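Amino Transferase (Eubacterium rectale, PDB 3ELE) probably catalyses the pyridoxal-5'-phosphate-dependent transfer of amino groups between amino acids and 2-oxo acids, as do other class I and II aminotransferases. Local coordinates at residues P45-P50 with G304-Y309; G107-L112 with G254-Y259; E218-I223 with Y246-S251. One frame throughout, in Å; residues are numbered along the deposited sequence.

Interaction 1: residues P45-P50 with G304-Y309; sequences PSIPAP and GDINAY
Ile47 fills a hollow made by the residues leading into helix 306-323 and by its first turn. In this enzyme, whose family implies the fold type I architecture of PLP enzymes, the contact joins the loop before helix 51-63 to the start of helix 306-323. The walls are the Tyr309 ring, Ala308 and the inverse gamma turn centred on Asp305. A branched aliphatic side chain suits it because each arm fills a different part. CG1, between the backbone N and the carbonyl carbon (chi1 67°), runs above the phenol end, 3.6 Å from Tyr309 OH. CG2, anti to the carbonyl carbon, lies over one face of the Tyr309 ring, a CH-pi contact 4.1 Å from the centroid and 20° off the normal. The same methyl meets Ala308 CB, which is short enough to let it in, at 3.8 Å. The other arm reaches deeper: Ile47 CD1 comes within 3.4 Å of Asp305 O and touches the ring at CE2.

Glycine suits position 304: a CB there would clash with Ile47 CD1 as it now stands and press on Pro48 O. Pro50 CD rests on the backbone of Gly304, 3.8 Å from its N. A water bridges the backbones nearby, donating to Pro48 O and accepting from Asp305 N at 2.7 Å. Phe334 also meets the Tyr309 ring, and Val67 of the second subunit packs on Pro48, so this loop takes part in the dimer interface.

Tyrosine combines a flat face for Ile47 with a polar tip for the backbone. Its hydroxyl reaches past the isoleucine to Pro45 CA, which packs against it. Ser46 N donates to Tyr309 OH at 3.2 Å with an N-H...O angle of 147°, while Ser46 OG sits at the ring edge, 3.3 Å from CE1.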
loop_
_atom_site.group_PDB
_atom_site.type_symbol
_atom_site.label_atom_id
_atom_site.label_comp_id
_atom_site.label_asym_id
_atom_site.label_seq_id
_atom_site.Cartn_x
_atom_site.Cartn_y
_atom_site.Cartn_z
ATOM N N PRO A 45 -13.881 0.927 -13.888
ATOM C CA PRO A 45 -13.894 2.057 -14.815
ATOM C C PRO A 45 -13.732 1.610 -16.280
ATOM O O PRO A 45 -12.834 0.831 -16.592
ATOM C CB PRO A 45 -12.693 2.895 -14.357
ATOM C CG PRO A 45 -12.665 2.696 -12.900
ATOM C CD PRO A 45 -13.069 1.246 -12.691
ATOM N N SER A 46 -14.653 2.060 -17.128
ATOM C CA SER A 46 -14.687 1.709 -18.537
ATOM C C SER A 46 -14.365 2.850 -19.514
ATOM O O SER A 46 -14.221 2.576 -20.707
ATOM C CB SER A 46 -16.052 1.105 -18.851
ATOM O OG SER A 46 -17.078 2.003 -18.505
ATOM N N ILE A 47 -14.275 4.103 -19.044
ATOM C CA ILE A 47 -13.920 5.259 -19.919
ATOM C C ILE A 47 -12.410 5.520 -19.773
ATOM O O ILE A 47 -11.873 5.335 -18.667
ATOM C CB ILE A 47 -14.766 6.550 -19.635
ATOM C CG1 ILE A 47 -14.477 7.166 -18.232
ATOM C CG2 ILE A 47 -16.273 6.246 -19.826
ATOM C CD1 ILE A 47 -15.319 8.432 -17.903
ATOM N N PRO A 48 -11.712 5.906 -20.873
ATOM C CA PRO A 48 -10.284 6.175 -20.747
ATOM C C PRO A 48 -9.997 7.462 -19.972
ATOM O O PRO A 48 -10.840 8.372 -19.932
ATOM C CB PRO A 48 -9.831 6.324 -22.198
ATOM C CG PRO A 48 -10.991 6.825 -22.879
ATOM C CD PRO A 48 -12.154 6.112 -22.264
ATOM N N ALA A 49 -8.811 7.519 -19.358
ATOM C CA ALA A 49 -8.357 8.698 -18.627
ATOM C C ALA A 49 -8.352 9.891 -19.592
ATOM O O ALA A 49 -8.175 9.692 -20.804
ATOM C CB ALA A 49 -6.925 8.476 -18.069
ATOM N N PRO A 50 -8.541 11.125 -19.079
ATOM C CA PRO A 50 -8.417 12.287 -19.971
ATOM C C PRO A 50 -6.973 12.360 -20.487
ATOM O O PRO A 50 -6.039 11.949 -19.775
ATOM C CB PRO A 50 -8.717 13.477 -19.040
ATOM C CG PRO A 50 -8.381 12.974 -17.717
ATOM C CD PRO A 50 -8.811 11.562 -17.700
ATOM N N GLY A 304 -12.481 12.146 -16.927
ATOM C CA GLY A 304 -12.799 11.488 -18.202
ATOM C C GLY A 304 -14.168 11.960 -18.695
ATOM O O GLY A 304 -14.785 12.830 -18.076
ATOM N N ASP A 305 -14.636 11.395 -19.811
ATOM C CA ASP A 305 -15.952 11.730 -20.385
ATOM C C ASP A 305 -17.088 11.130 -19.517
ATOM O O ASP A 305 -17.628 10.050 -19.818
ATOM C CB ASP A 305 -16.048 11.248 -21.850
ATOM C CG ASP A 305 -17.319 11.731 -22.572
ATOM O OD1 ASP A 305 -18.077 12.582 -22.044
ATOM O OD2 ASP A 305 -17.534 11.265 -23.714
ATOM N N ILE A 306 -17.452 11.866 -18.461
ATOM C CA ILE A 306 -18.499 11.450 -17.496
ATOM C C ILE A 306 -19.879 11.272 -18.177
ATOM O O ILE A 306 -20.686 10.461 -17.723
ATOM C CB ILE A 306 -18.619 12.446 -16.264
ATOM C CG1 ILE A 306 -17.277 12.633 -15.526
ATOM C CG2 ILE A 306 -19.703 11.977 -15.231
ATOM C CD1 ILE A 306 -16.658 11.350 -14.991
ATOM N N ASN A 307 -20.130 12.002 -19.272
ATOM C CA ASN A 307 -21.402 11.894 -20.026
ATOM C C ASN A 307 -21.600 10.519 -20.735
ATOM O O ASN A 307 -22.734 10.152 -21.080
ATOM C CB ASN A 307 -21.539 13.050 -21.024
ATOM C CG ASN A 307 -22.967 13.255 -21.487
ATOM O OD1 ASN A 307 -23.340 12.807 -22.569
ATOM N ND2 ASN A 307 -23.785 13.888 -20.652
ATOM N N ALA A 308 -20.507 9.780 -20.959
ATOM C CA ALA A 308 -20.582 8.405 -21.475
ATOM C C ALA A 308 -21.323 7.506 -20.469
ATOM O O ALA A 308 -22.111 6.645 -20.864
ATOM C CB ALA A 308 -19.198 7.840 -21.753
ATOM N N TYR A 309 -21.061 7.714 -19.174
ATOM C CA TYR A 309 -21.747 6.970 -18.122
ATOM C C TYR A 309 -23.224 7.373 -17.971
ATOM O O TYR A 309 -24.074 6.510 -17.662
ATOM C CB TYR A 309 -21.052 7.152 -16.760
ATOM C CG TYR A 309 -19.654 6.554 -16.595
ATOM C CD1 TYR A 309 -19.367 5.247 -17.009
ATOM C CD2 TYR A 309 -18.652 7.253 -15.896
ATOM C CE1 TYR A 309 -18.106 4.676 -16.801
ATOM C CE2 TYR A 309 -17.377 6.676 -15.659
ATOM C CZ TYR A 309 -17.112 5.389 -16.118
ATOM O OH TYR A 309 -15.879 4.810 -15.905
HETATM O O HOH W 1 -12.936 9.531 -20.786
#

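Interaction 2: residues G107-L112 with G254-Y259; sequences GAAASL and GERIGY. With PLP (pyridoxal-5'-phosphate), chain E.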
loop_
_atom_site.group_PDB
_atom_site.type_symbol
_atom_site.label_atom_id
_atom_site.label_comp_id
_atom_site.label_asym_id
_atom_site.label_seq_id
_atom_site.Cartn_x
_atom_site.Cartn_y
_atom_site.Cartn_z
ATOM N N GLY A 107 -4.571 4.817 -3.104
ATOM C CA GLY A 107 -5.975 4.551 -3.396
ATOM C C GLY A 107 -6.874 4.633 -2.177
ATOM O O GLY A 107 -6.406 4.771 -1.036
ATOM N N ALA A 108 -8.180 4.569 -2.454
ATOM C CA ALA A 108 -9.228 4.640 -1.456
ATOM C C ALA A 108 -9.196 3.499 -0.445
ATOM O O ALA A 108 -9.526 3.729 0.695
ATOM C CB ALA A 108 -10.602 4.712 -2.121
ATOM N N ALA A 109 -8.823 2.283 -0.859
ATOM C CA ALA A 109 -8.693 1.145 0.087
ATOM C C ALA A 109 -7.635 1.433 1.139
ATOM O O ALA A 109 -7.780 1.027 2.280
ATOM C CB ALA A 109 -8.355 -0.145 -0.634
ATOM N N ALA A 110 -6.554 2.104 0.733
ATOM C CA ALA A 110 -5.495 2.505 1.652
ATOM C C ALA A 110 -5.998 3.638 2.575
ATOM O O ALA A 110 -5.733 3.614 3.760
ATOM C CB ALA A 110 -4.250 2.923 0.892
ATOM N N SER A 111 -6.757 4.588 2.029
ATOM C CA SER A 111 -7.303 5.718 2.796
ATOM C C SER A 111 -8.248 5.223 3.889
ATOM O O SER A 111 -8.128 5.619 5.046
ATOM C CB SER A 111 -8.034 6.720 1.872
ATOM O OG SER A 111 -7.158 7.342 0.940
ATOM N N LEU A 112 -9.161 4.333 3.517
ATOM C CA LEU A 112 -10.128 3.731 4.480
ATOM C C LEU A 112 -9.411 2.932 5.557
ATOM O O LEU A 112 -9.685 3.130 6.750
ATOM C CB LEU A 112 -11.140 2.848 3.742
ATOM C CG LEU A 112 -12.103 3.610 2.816
ATOM C CD1 LEU A 112 -12.820 2.661 1.868
ATOM C CD2 LEU A 112 -13.096 4.447 3.620
ATOM N N GLY A 254 -5.878 0.995 -11.243
ATOM C CA GLY A 254 -4.664 0.218 -11.078
ATOM C C GLY A 254 -3.437 1.012 -10.670
ATOM O O GLY A 254 -2.462 0.398 -10.278
ATOM N N GLU A 255 -3.469 2.350 -10.765
ATOM C CA GLU A 255 -2.311 3.205 -10.405
ATOM C C GLU A 255 -2.137 3.528 -8.906
ATOM O O GLU A 255 -1.035 3.884 -8.474
ATOM C CB GLU A 255 -2.276 4.459 -11.290
ATOM C CG GLU A 255 -2.360 4.184 -12.822
ATOM C CD GLU A 255 -1.319 3.207 -13.380
ATOM O OE1 GLU A 255 -0.465 2.674 -12.632
ATOM O OE2 GLU A 255 -1.335 2.962 -14.611
ATOM N N ARG A 256 -3.203 3.372 -8.122
ATOM C CA ARG A 256 -3.162 3.472 -6.652
ATOM C C ARG A 256 -2.732 4.860 -6.169
ATOM O O ARG A 256 -1.614 5.052 -5.698
ATOM C CB ARG A 256 -2.259 2.352 -6.044
ATOM C CG ARG A 256 -2.394 0.956 -6.668
ATOM C CD ARG A 256 -3.833 0.528 -6.840
ATOM N NE ARG A 256 -4.552 0.459 -5.580
ATOM C CZ ARG A 256 -5.818 0.810 -5.349
ATOM N NH1 ARG A 256 -6.572 1.402 -6.255
ATOM N NH2 ARG A 256 -6.307 0.642 -4.124
ATOM N N ILE A 257 -3.612 5.835 -6.342
ATOM C CA ILE A 257 -3.338 7.208 -5.894
ATOM C C ILE A 257 -4.601 7.868 -5.343
ATOM O O ILE A 257 -5.632 7.954 -6.010
ATOM C CB ILE A 257 -2.648 8.035 -7.025
ATOM C CG1 ILE A 257 -2.288 9.458 -6.556
ATOM C CG2 ILE A 257 -3.499 8.030 -8.326
ATOM C CD1 ILE A 257 -1.346 9.539 -5.387
ATOM N N GLY A 258 -4.520 8.302 -4.094
ATOM C CA GLY A 258 -5.618 8.989 -3.473
ATOM C C GLY A 258 -5.142 9.759 -2.271
ATOM O O GLY A 258 -3.961 10.090 -2.171
ATOM N N TYR A 259 -6.053 10.022 -1.350
ATOM C CA TYR A 259 -5.683 10.746 -0.145
ATOM C C TYR A 259 -6.671 10.582 0.981
ATOM O O TYR A 259 -7.777 10.057 0.785
ATOM C CB TYR A 259 -5.481 12.254 -0.428
ATOM C CG TYR A 259 -6.693 13.029 -0.951
ATOM C CD1 TYR A 259 -7.748 13.407 -0.094
ATOM C CD2 TYR A 259 -6.764 13.436 -2.290
ATOM C CE1 TYR A 259 -8.850 14.135 -0.559
ATOM C CE2 TYR A 259 -7.866 14.188 -2.761
ATOM C CZ TYR A 259 -8.898 14.530 -1.882
ATOM O OH TYR A 259 -9.986 15.248 -2.322
HETATM N N1 PLP E . -15.134 2.766 -2.161
HETATM C C2 PLP E . -16.171 2.353 -3.000
HETATM C C2A PLP E . -17.586 2.625 -2.600
HETATM C C3 PLP E . -15.884 1.716 -4.225
HETATM O O3 PLP E . -16.899 1.322 -5.065
HETATM C C4 PLP E . -14.545 1.451 -4.594
HETATM C C4A PLP E . -14.345 0.394 -5.665
HETATM O O4A PLP E . -14.294 -0.797 -5.352
HETATM C C5 PLP E . -13.503 1.885 -3.719
HETATM C C6 PLP E . -13.811 2.539 -2.500
HETATM C C5A PLP E . -12.037 1.628 -3.998
HETATM O O4P PLP E . -11.410 2.656 -4.698
HETATM P P PLP E . -9.818 2.541 -4.918
HETATM O O1P PLP E . -9.201 3.910 -4.891
HETATM O O2P PLP E . -9.552 1.981 -6.285
HETATM O O3P PLP E . -9.168 1.677 -3.886
#
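Gly107 and Arg256 meet in a phosphate-binding site: the N-terminal end of helix 108-119 lies against the loop leading into strand 258-261, and the phosphate of pyridoxal-5'-phosphate is held by both. Two backbone amides of the first helical turn donate to it, Ala108 N to O1P at 2.7 Å and Ala109 N to O3P at 3.1 Å. Arg256 answers from the other segment with two nitrogens. NH1 donates to O2P at 3.0 Å and NH2 to O3P at 3.1 Å, so O3P is gripped from both segments, and the phosphorus lies in the guanidinium plane at its edge. The arginine chain is bent twice to arrive there, with CD and NE both turned back (chi2 -47°, chi3 -61°), and Pro253 O takes a further bond from NH1.

Gly107, at the N-cap, lays its CA over one face of the guanidinium, 3.8 Å above the plane and offset toward the NH2 rim. Any CB would collide with NH2, and the backbone conformation itself calls for glycine. The small Ala109 lets its CB stand at the guanidinium edge. Farther along the helix, Ser111 OG donates to Tyr259 O at 2.8 Å, approaching from above the carbonyl plane (76° out of it). Thr105 OG1 also bonds to Ser111 OG and to Gly107 O, which ties the helix start to strand 102-105. Tyr72 of the second subunit adds a bond to the cofactor.

A phosphate met by a guanidinium and by the amides of a helix start is likely to have its negative charge well compensated, by the guanidinium's formal positive charge and probably also by the helix dipole.

Interaction 3: residues E218-I223 with Y246-S251; sequences EPYREI and YSKSLS. With PLP (pyridoxal-5'-phosphate), chain E.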
loop_
_atom_site.group_PDB
_atom_site.type_symbol
_atom_site.label_atom_id
_atom_site.label_comp_id
_atom_site.label_asym_id
_atom_site.label_seq_id
_atom_site.Cartn_x
_atom_site.Cartn_y
_atom_site.Cartn_z
ATOM N N GLU A 218 -15.385 8.999 -0.833
ATOM C CA GLU A 218 -15.778 9.835 -1.998
ATOM C C GLU A 218 -15.201 9.581 -3.394
ATOM O O GLU A 218 -15.149 10.527 -4.192
ATOM C CB GLU A 218 -15.465 11.287 -1.658
ATOM C CG GLU A 218 -16.124 11.791 -0.407
ATOM C CD GLU A 218 -16.276 13.284 -0.431
ATOM O OE1 GLU A 218 -15.389 13.976 -0.989
ATOM O OE2 GLU A 218 -17.305 13.764 0.075
ATOM N N PRO A 219 -14.853 8.322 -3.748
ATOM C CA PRO A 219 -14.245 8.157 -5.086
ATOM C C PRO A 219 -15.168 8.444 -6.287
ATOM O O PRO A 219 -14.636 8.720 -7.375
ATOM C CB PRO A 219 -13.744 6.703 -5.080
ATOM C CG PRO A 219 -14.691 5.980 -4.175
ATOM C CD PRO A 219 -15.021 7.016 -3.076
ATOM N N TYR A 220 -16.501 8.404 -6.097
ATOM C CA TYR A 220 -17.491 8.717 -7.164
ATOM C C TYR A 220 -17.946 10.185 -7.174
ATOM O O TYR A 220 -18.860 10.524 -7.942
ATOM C CB TYR A 220 -18.746 7.815 -7.043
ATOM C CG TYR A 220 -18.418 6.352 -7.094
ATOM C CD1 TYR A 220 -18.127 5.751 -8.296
ATOM C CD2 TYR A 220 -18.352 5.573 -5.933
ATOM C CE1 TYR A 220 -17.795 4.412 -8.369
ATOM C CE2 TYR A 220 -18.009 4.210 -6.000
ATOM C CZ TYR A 220 -17.722 3.652 -7.236
ATOM O OH TYR A 220 -17.370 2.342 -7.403
ATOM N N ARG A 221 -17.328 11.048 -6.345
ATOM C CA ARG A 221 -17.704 12.472 -6.211
ATOM C C ARG A 221 -18.016 13.170 -7.524
ATOM O O ARG A 221 -19.052 13.824 -7.620
ATOM C CB ARG A 221 -16.644 13.267 -5.403
ATOM C CG ARG A 221 -16.848 14.820 -5.424
ATOM C CD ARG A 221 -16.013 15.542 -4.394
ATOM N NE ARG A 221 -16.672 15.486 -3.096
ATOM C CZ ARG A 221 -17.675 16.276 -2.719
ATOM N NH1 ARG A 221 -18.227 17.170 -3.531
ATOM N NH2 ARG A 221 -18.180 16.133 -1.517
ATOM N N GLU A 222 -17.145 13.007 -8.530
ATOM C CA GLU A 222 -17.340 13.661 -9.838
ATOM C C GLU A 222 -18.228 12.862 -10.804
ATOM O O GLU A 222 -18.599 13.397 -11.844
ATOM C CB GLU A 222 -16.018 14.025 -10.516
ATOM C CG GLU A 222 -15.150 15.027 -9.739
ATOM C CD GLU A 222 -14.437 14.429 -8.550
ATOM O OE1 GLU A 222 -14.110 13.212 -8.593
ATOM O OE2 GLU A 222 -14.216 15.179 -7.564
ATOM N N ILE A 223 -18.539 11.597 -10.475
ATOM C CA ILE A 223 -19.441 10.753 -11.265
ATOM C C ILE A 223 -20.844 11.006 -10.715
ATOM O O ILE A 223 -21.390 10.220 -9.951
ATOM C CB ILE A 223 -19.043 9.239 -11.255
ATOM C CG1 ILE A 223 -17.566 9.085 -11.693
ATOM C CG2 ILE A 223 -20.017 8.411 -12.142
ATOM C CD1 ILE A 223 -17.217 7.753 -12.357
ATOM N N TYR A 246 -8.278 8.762 -7.295
ATOM C CA TYR A 246 -8.424 9.107 -8.716
ATOM C C TYR A 246 -8.786 7.890 -9.585
ATOM O O TYR A 246 -8.683 7.956 -10.808
ATOM C CB TYR A 246 -7.156 9.830 -9.207
ATOM C CG TYR A 246 -6.941 11.133 -8.471
ATOM C CD1 TYR A 246 -6.242 11.161 -7.258
ATOM C CD2 TYR A 246 -7.475 12.335 -8.950
ATOM C CE1 TYR A 246 -6.061 12.348 -6.551
ATOM C CE2 TYR A 246 -7.286 13.557 -8.236
ATOM C CZ TYR A 246 -6.584 13.540 -7.039
ATOM O OH TYR A 246 -6.372 14.690 -6.305
ATOM N N SER A 247 -9.255 6.804 -8.945
ATOM C CA SER A 247 -9.621 5.566 -9.624
ATOM C C SER A 247 -10.785 5.746 -10.606
ATOM O O SER A 247 -10.758 5.164 -11.685
ATOM C CB SER A 247 -9.932 4.455 -8.609
ATOM O OG SER A 247 -8.810 4.205 -7.747
ATOM N N LYS A 248 -11.772 6.566 -10.246
ATOM C CA LYS A 248 -12.953 6.819 -11.105
ATOM C C LYS A 248 -12.905 8.128 -11.879
ATOM O O LYS A 248 -13.282 8.173 -13.067
ATOM C CB LYS A 248 -14.237 6.764 -10.276
ATOM C CG LYS A 248 -14.683 5.362 -9.922
ATOM C CD LYS A 248 -13.981 4.775 -8.728
ATOM C CE LYS A 248 -14.154 3.266 -8.649
ATOM N NZ LYS A 248 -13.407 2.728 -7.487
ATOM N N SER A 249 -12.458 9.186 -11.202
ATOM C CA SER A 249 -12.375 10.531 -11.772
ATOM C C SER A 249 -11.411 10.594 -12.959
ATOM O O SER A 249 -11.755 11.143 -13.983
ATOM C CB SER A 249 -12.010 11.559 -10.687
ATOM O OG SER A 249 -10.707 11.355 -10.202
ATOM N N LEU A 250 -10.242 9.971 -12.819
ATOM C CA LEU A 250 -9.222 9.888 -13.870
ATOM C C LEU A 250 -9.104 8.495 -14.534
ATOM O O LEU A 250 -8.269 8.327 -15.419
ATOM C CB LEU A 250 -7.857 10.324 -13.301
ATOM C CG LEU A 250 -7.670 11.801 -12.950
ATOM C CD1 LEU A 250 -6.328 12.001 -12.220
ATOM C CD2 LEU A 250 -7.759 12.694 -14.208
ATOM N N SER A 251 -9.927 7.518 -14.129
ATOM C CA SER A 251 -9.858 6.142 -14.669
ATOM C C SER A 251 -8.480 5.487 -14.465
ATOM O O SER A 251 -7.945 4.809 -15.365
ATOM C CB SER A 251 -10.322 6.068 -16.141
ATOM O OG SER A 251 -11.694 6.344 -16.233
HETATM N N1 PLP E . -15.134 2.766 -2.161
HETATM C C2 PLP E . -16.171 2.353 -3.000
HETATM C C2A PLP E . -17.586 2.625 -2.600
HETATM C C3 PLP E . -15.884 1.716 -4.225
HETATM O O3 PLP E . -16.899 1.322 -5.065
HETATM C C4 PLP E . -14.545 1.451 -4.594
HETATM C C4A PLP E . -14.345 0.394 -5.665
HETATM O O4A PLP E . -14.294 -0.797 -5.352
HETATM C C5 PLP E . -13.503 1.885 -3.719
HETATM C C6 PLP E . -13.811 2.539 -2.500
HETATM C C5A PLP E . -12.037 1.628 -3.998
HETATM O O4P PLP E . -11.410 2.656 -4.698
HETATM P P PLP E . -9.818 2.541 -4.918
HETATM O O1P PLP E . -9.201 3.910 -4.891
HETATM O O2P PLP E . -9.552 1.981 -6.285
HETATM O O3P PLP E . -9.168 1.677 -3.886
HETATM O O HOH W 2 -12.166 8.734 -8.348
#
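Tyr220 and Lys248 cross obliquely beside the pyridoxal-5'-phosphate ring. The lysine nitrogen NZ lies 3.1 Å from C4A of the cofactor, too far for the covalent aldimine but consistent with the Schiff-base lysine of this family. Tyr220 OH shares a 2.6 Å hydrogen bond with O3 of the cofactor, and either oxygen could be the donor. The lysine's methylenes run past the phenol, CG 3.6 Å from Tyr220 CE1 and CE close to OH. After a bend at CD (chi2 82°) the chain is extended, long enough to span from the loop to C4A. The preceding residue, Ser247, turns OG to the phosphate, near O1P and O2P.

Apolar neighbours suit the lysine's methylenes. Pro219 puts CB near Lys248 CD and CG 3.8 Å from N1 of the cofactor. Ile223, crossing the lysine at about a right angle, packs CD1 on Lys248 CB at 3.8 Å.

Behind these lies a second shell of water and side chains. A water donates to Pro219 O at 2.7 Å and accepts from Ser249 N, linking the loops. Glu222 OE1 packs on Ser249 CB, and Tyr244 OH bonds both Glu222 OE1 and Ser249 OG. Arg221 and Glu218 form a salt bridge across their type I turn. Tyr335 OH bonds to Tyr220 OH, and Phe334 meets its ring edge-to-face; Tyr72 OH of the second subunit is a weak partner of NZ.

A phenylalanine in place of Tyr220 would probably leave O3 and Tyr335 OH without this hydroxyl partner. The bond to O3 probably helps to hold that edge of the cofactor ring in place, while Pro219 CG bears on it by N1 and C6, keeping C4A near NZ.

Along the chain the contacts are nested: the loop closed by interaction 1 encloses interaction 2, which encloses interaction 3. Interactions 2 and 3 lie at one end of the seven-stranded sheet, their centres 11 Å apart, and share the cofactor: helix 108-119 and the loop before strand 258-261 take the phosphate, the loop after 213-217 meets the pyridine ring, and the loop after 240-245 meets both phosphate (Ser247) and C4A (Lys248). Interaction 1, centred 10 Å from interaction 3 and 19 Å from interaction 2, lies farther out. It joins interaction 3 through Ile47 O with Ser251 OG and Gly304 N with Ser249 O. The cofactor loops thus connect to helix 306-323, and all three contacts touch the second subunit.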